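Local coordinates for protein bacillaene synthase dehydratase PksH (Bacillus subtilis, PDB 3HP0) that dehydrates the (S)-3-hydroxy-3-methylglutaryl group tethered to PksL to a 3-methylglutaconyl moiety during synthesis of the antibiotic bacillaene, at residues A[117-122]-A[179-184]; A[102-107]-A[190-195]. All coordinates share one frame; numbering follows the deposited sequence.

How the contacts relate
Of the four segments, strand 102-107 comes first along the chain, within the mixed five-stranded sheet, followed by helix 115-121. Only after helices 148-155, 157-166 and 172-178 does the chain return, in residues 179-184, to close contact 1 against the end of helix 115-121. A few residues later helix 190-199 begins, and its first turns come back to strand 102-107 in contact 2. The larger loop, with 82 residues between its segments, thus contains the smaller one of 56. The two contacts, with centres about 11 Å apart, also meet directly: Thr122 OG1 lies 2.9 Å from Ser105 OG, a probable hydrogen bond joining helix end and strand.

Contact 1: residues A[117-122]-A[179-184]; sequences GFVSAT and GLIDAF
Val119 meets a flat group, the peptide after Leu180, at its carbonyl end, with CG1 4.2 Å from Leu180 O. The other planar groups find their partners outside the two segments. The ring of Phe118 is engaged edge-to-face by Trp93 and also meets the ring of Phe22, while the carboxylate of Asp182 uses OD1 both for a salt bridge with Arg154 and for the backbone N of Ala125. Between the segments themselves the contact is small, buried and made by van der Waals contact, largely of apolar groups. Val119, whose CB points toward the other segment, offers CG1, anti to its own N (chi1 175°); CG2 of Ile181 lies 4.2 Å from Val119 CG1, the two side chains running side by side in the same direction. Leu180 sends CD1 forward to a point 4.0 Å from Ser120 OG, whose hydroxyl is hydrogen-bonded to Leu116 O one turn back in the helix. In this crotonase-fold enzyme helix 115-121 probably starts at the oxyanion hole, as in relatives; the present contact lies near its other end, with the Ser120 side chain about 11 Å from that of the active-site Glu137. Polar linkage comes from a third element, helix 148-155: the guanidinium group of Arg154 binds Ser120 O and Thr122 O on one segment and Gly179 O on the other. Leu151 of the same helix touches both Ser120 and Leu180.

Contact 2: residues A[102-107]-A[190-195]; sequences VTISHV and VLLRKH
Leu192 has the most surface buried here, and its forked end serves two strand residues at once. One branch, CD1, meets CD1 of Ile104 at 4.3 Å, methyl against methyl. The other, CD2, sits over one face of the His106 imidazole, 4.3 Å from its CD2 atom. Ile104 and His106 are two residues apart on the strand, and both send their side chains toward the helix. Ile104 gets there with an extended tail (chi2 178°), which carries its terminal methyl well out from the sheet. The imidazole of His106 is tethered as well as packed: its NE2 is hydrogen-bonded to OD1 of Asp189, just ahead of the helix, a link that should restrict rotation of the ring beneath Leu192. His195 also faces the strand but stays farther from it, its ring held to its own helix by a bond from ND1 to Leu191 O at 2.7 Å. Helix 190-199 packs on the face of the sheet bearing Ile104 and His106, where Leu192 also touches Ile126 of strand 124-127, Leu196 and Leu199 continue the cover over Ile104, and Val53 and Glu57 of strand 53-57 touch Ile104 and His106 respectively.

Contact 1: residues A[117-122]-A[179-184]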
# COMPACT_ATOMS: atom_id res chain seq x y z
N GLY A 117 0.73 1.94 1.99
CA GLY A 117 1.88 1.19 1.51
C GLY A 117 1.71 1.01 0.01
O GLY A 117 2.57 1.42 -0.78
N PHE A 118 0.59 0.42 -0.38
CA PHE A 118 0.27 0.18 -1.79
C PHE A 118 0.40 1.43 -2.67
O PHE A 118 1.11 1.40 -3.67
CB PHE A 118 -1.16 -0.38 -1.91
CG PHE A 118 -1.27 -1.83 -1.55
CD1 PHE A 118 -0.86 -2.82 -2.45
CD2 PHE A 118 -1.74 -2.23 -0.29
CE1 PHE A 118 -0.94 -4.17 -2.11
CE2 PHE A 118 -1.82 -3.59 0.05
CZ PHE A 118 -1.41 -4.56 -0.86
N VAL A 119 -0.27 2.51 -2.30
CA VAL A 119 -0.23 3.74 -3.09
C VAL A 119 1.18 4.33 -3.23
O VAL A 119 1.56 4.82 -4.30
CB VAL A 119 -1.17 4.81 -2.50
CG1 VAL A 119 -1.01 6.11 -3.26
CG2 VAL A 119 -2.63 4.33 -2.57
N SER A 120 1.94 4.27 -2.15
CA SER A 120 3.29 4.81 -2.13
C SER A 120 4.23 3.98 -2.99
O SER A 120 5.10 4.54 -3.68
CB SER A 120 3.85 4.82 -0.70
OG SER A 120 3.00 5.52 0.18
N ALA A 121 4.06 2.66 -2.94
CA ALA A 121 4.90 1.73 -3.68
C ALA A 121 4.71 1.71 -5.19
O ALA A 121 5.67 1.50 -5.93
CB ALA A 121 4.70 0.33 -3.12
N THR A 122 3.47 1.91 -5.65
CA THR A 122 3.20 1.89 -7.07
C THR A 122 4.03 2.95 -7.77
O THR A 122 4.35 3.98 -7.17
CB THR A 122 1.68 2.07 -7.38
OG1 THR A 122 1.20 3.34 -6.91
CG2 THR A 122 0.88 0.95 -6.72
N GLY A 179 3.69 15.06 -3.35
CA GLY A 179 4.24 14.03 -4.20
C GLY A 179 3.69 12.65 -3.86
O GLY A 179 4.09 11.67 -4.48
N LEU A 180 2.80 12.58 -2.87
CA LEU A 180 2.20 11.31 -2.47
C LEU A 180 1.45 10.71 -3.66
O LEU A 180 1.45 9.50 -3.86
CB LEU A 180 1.23 11.50 -1.30
CG LEU A 180 0.43 10.23 -0.93
CD1 LEU A 180 1.36 9.01 -0.88
CD2 LEU A 180 -0.25 10.42 0.42
N ILE A 181 0.79 11.56 -4.44
CA ILE A 181 0.09 11.09 -5.61
C ILE A 181 0.47 11.96 -6.80
O ILE A 181 0.69 13.17 -6.67
CB ILE A 181 -1.48 11.11 -5.41
CG1 ILE A 181 -1.92 12.46 -4.89
CG2 ILE A 181 -1.93 9.99 -4.47
CD1 ILE A 181 -2.21 13.43 -6.00
N ASP A 182 0.59 11.33 -7.97
CA ASP A 182 0.92 12.03 -9.20
C ASP A 182 -0.45 12.18 -9.86
O ASP A 182 -1.14 11.19 -10.08
CB ASP A 182 1.81 11.14 -10.10
CG ASP A 182 2.88 10.39 -9.33
OD1 ASP A 182 2.59 9.29 -8.81
OD2 ASP A 182 4.02 10.89 -9.22
N ALA A 183 -0.89 13.40 -10.13
CA ALA A 183 -2.20 13.60 -10.78
C ALA A 183 -3.43 13.03 -10.07
O ALA A 183 -3.44 11.92 -9.55
CB ALA A 183 -2.16 13.07 -12.19
N PHE A 184 -4.50 13.81 -10.10
CA PHE A 184 -5.76 13.43 -9.51
C PHE A 184 -6.82 14.27 -10.22
O PHE A 184 -6.50 15.32 -10.79
CB PHE A 184 -5.74 13.72 -8.00
CG PHE A 184 -5.87 15.17 -7.65
CD1 PHE A 184 -7.13 15.74 -7.43
CD2 PHE A 184 -4.73 15.98 -7.52
CE1 PHE A 184 -7.26 17.07 -7.10
CE2 PHE A 184 -4.86 17.33 -7.18
CZ PHE A 184 -6.12 17.87 -6.96

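Contact 2: residues A[102-107]-A[190-195]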
# COMPACT_ATOMS: atom_id res chain seq x y z
N VAL A 102 4.87 -1.11 -15.28
CA VAL A 102 4.57 0.13 -14.59
C VAL A 102 3.35 -0.15 -13.72
O VAL A 102 2.31 -0.57 -14.22
CB VAL A 102 4.28 1.24 -15.61
CG1 VAL A 102 3.73 2.48 -14.92
CG2 VAL A 102 5.58 1.58 -16.37
N THR A 103 3.50 0.05 -12.40
CA THR A 103 2.39 -0.19 -11.50
C THR A 103 1.69 1.12 -11.19
O THR A 103 2.33 2.17 -11.08
CB THR A 103 2.85 -0.89 -10.20
OG1 THR A 103 3.79 -0.07 -9.50
CG2 THR A 103 3.51 -2.23 -10.54
N ILE A 104 0.37 1.06 -11.08
CA ILE A 104 -0.45 2.24 -10.82
C ILE A 104 -1.51 2.02 -9.77
O ILE A 104 -2.22 1.03 -9.79
CB ILE A 104 -1.23 2.70 -12.09
CG1 ILE A 104 -0.30 2.83 -13.29
CG2 ILE A 104 -1.93 4.03 -11.81
CD1 ILE A 104 -1.04 3.23 -14.54
N SER A 105 -1.62 2.99 -8.87
CA SER A 105 -2.64 2.97 -7.83
C SER A 105 -3.75 3.88 -8.31
O SER A 105 -3.50 4.98 -8.84
CB SER A 105 -2.10 3.54 -6.51
OG SER A 105 -1.38 2.57 -5.80
N HIS A 106 -4.98 3.43 -8.13
CA HIS A 106 -6.14 4.22 -8.51
C HIS A 106 -6.91 4.34 -7.21
O HIS A 106 -7.58 3.40 -6.78
CB HIS A 106 -6.95 3.51 -9.59
CG HIS A 106 -8.14 4.28 -10.05
ND1 HIS A 106 -8.19 5.66 -10.03
CD2 HIS A 106 -9.34 3.87 -10.54
CE1 HIS A 106 -9.35 6.07 -10.49
NE2 HIS A 106 -10.07 5.00 -10.80
N VAL A 107 -6.81 5.51 -6.59
CA VAL A 107 -7.43 5.75 -5.30
C VAL A 107 -8.68 6.61 -5.25
O VAL A 107 -8.76 7.67 -5.89
CB VAL A 107 -6.41 6.36 -4.32
CG1 VAL A 107 -6.32 5.52 -3.07
CG2 VAL A 107 -5.04 6.48 -4.97
N VAL A 190 -11.12 8.57 -16.49
CA VAL A 190 -10.74 9.27 -17.69
C VAL A 190 -9.26 9.58 -17.53
O VAL A 190 -8.47 9.44 -18.45
CB VAL A 190 -11.51 10.60 -17.84
CG1 VAL A 190 -10.97 11.37 -19.04
CG2 VAL A 190 -13.02 10.33 -17.96
N LEU A 191 -8.92 10.00 -16.32
CA LEU A 191 -7.55 10.34 -15.98
C LEU A 191 -6.67 9.09 -16.09
O LEU A 191 -5.54 9.15 -16.59
CB LEU A 191 -7.49 10.91 -14.55
CG LEU A 191 -6.11 11.37 -14.10
CD1 LEU A 191 -5.60 12.40 -15.08
CD2 LEU A 191 -6.19 11.95 -12.68
N LEU A 192 -7.20 7.96 -15.65
CA LEU A 192 -6.48 6.71 -15.73
C LEU A 192 -6.24 6.37 -17.20
O LEU A 192 -5.11 6.09 -17.60
CB LEU A 192 -7.27 5.59 -15.03
CG LEU A 192 -6.74 4.16 -15.22
CD1 LEU A 192 -5.27 4.07 -14.83
CD2 LEU A 192 -7.56 3.21 -14.36
N ARG A 193 -7.30 6.41 -18.00
CA ARG A 193 -7.18 6.11 -19.42
C ARG A 193 -6.17 6.99 -20.15
O ARG A 193 -5.50 6.52 -21.07
CB ARG A 193 -8.54 6.22 -20.12
CG ARG A 193 -9.45 5.01 -19.92
CD ARG A 193 -10.65 5.05 -20.86
NE ARG A 193 -11.57 6.13 -20.54
CZ ARG A 193 -12.46 6.10 -19.54
NH1 ARG A 193 -12.55 5.02 -18.77
NH2 ARG A 193 -13.24 7.15 -19.31
N LYS A 194 -6.04 8.25 -19.75
CA LYS A 194 -5.07 9.13 -20.41
C LYS A 194 -3.65 8.66 -20.09
O LYS A 194 -2.72 8.87 -20.87
CB LYS A 194 -5.25 10.58 -19.95
CG LYS A 194 -6.62 11.15 -20.30
CD LYS A 194 -6.70 12.65 -19.98
CE LYS A 194 -8.04 13.23 -20.39
NZ LYS A 194 -8.15 14.67 -20.01
N HIS A 195 -3.50 8.03 -18.93
CA HIS A 195 -2.21 7.51 -18.50
C HIS A 195 -1.93 6.20 -19.24
O HIS A 195 -0.85 6.02 -19.81
CB HIS A 195 -2.19 7.28 -16.98
CG HIS A 195 -1.93 8.53 -16.19
ND1 HIS A 195 -2.89 9.51 -16.01
CD2 HIS A 195 -0.81 8.98 -15.59
CE1 HIS A 195 -2.36 10.51 -15.33
NE2 HIS A 195 -1.10 10.21 -15.06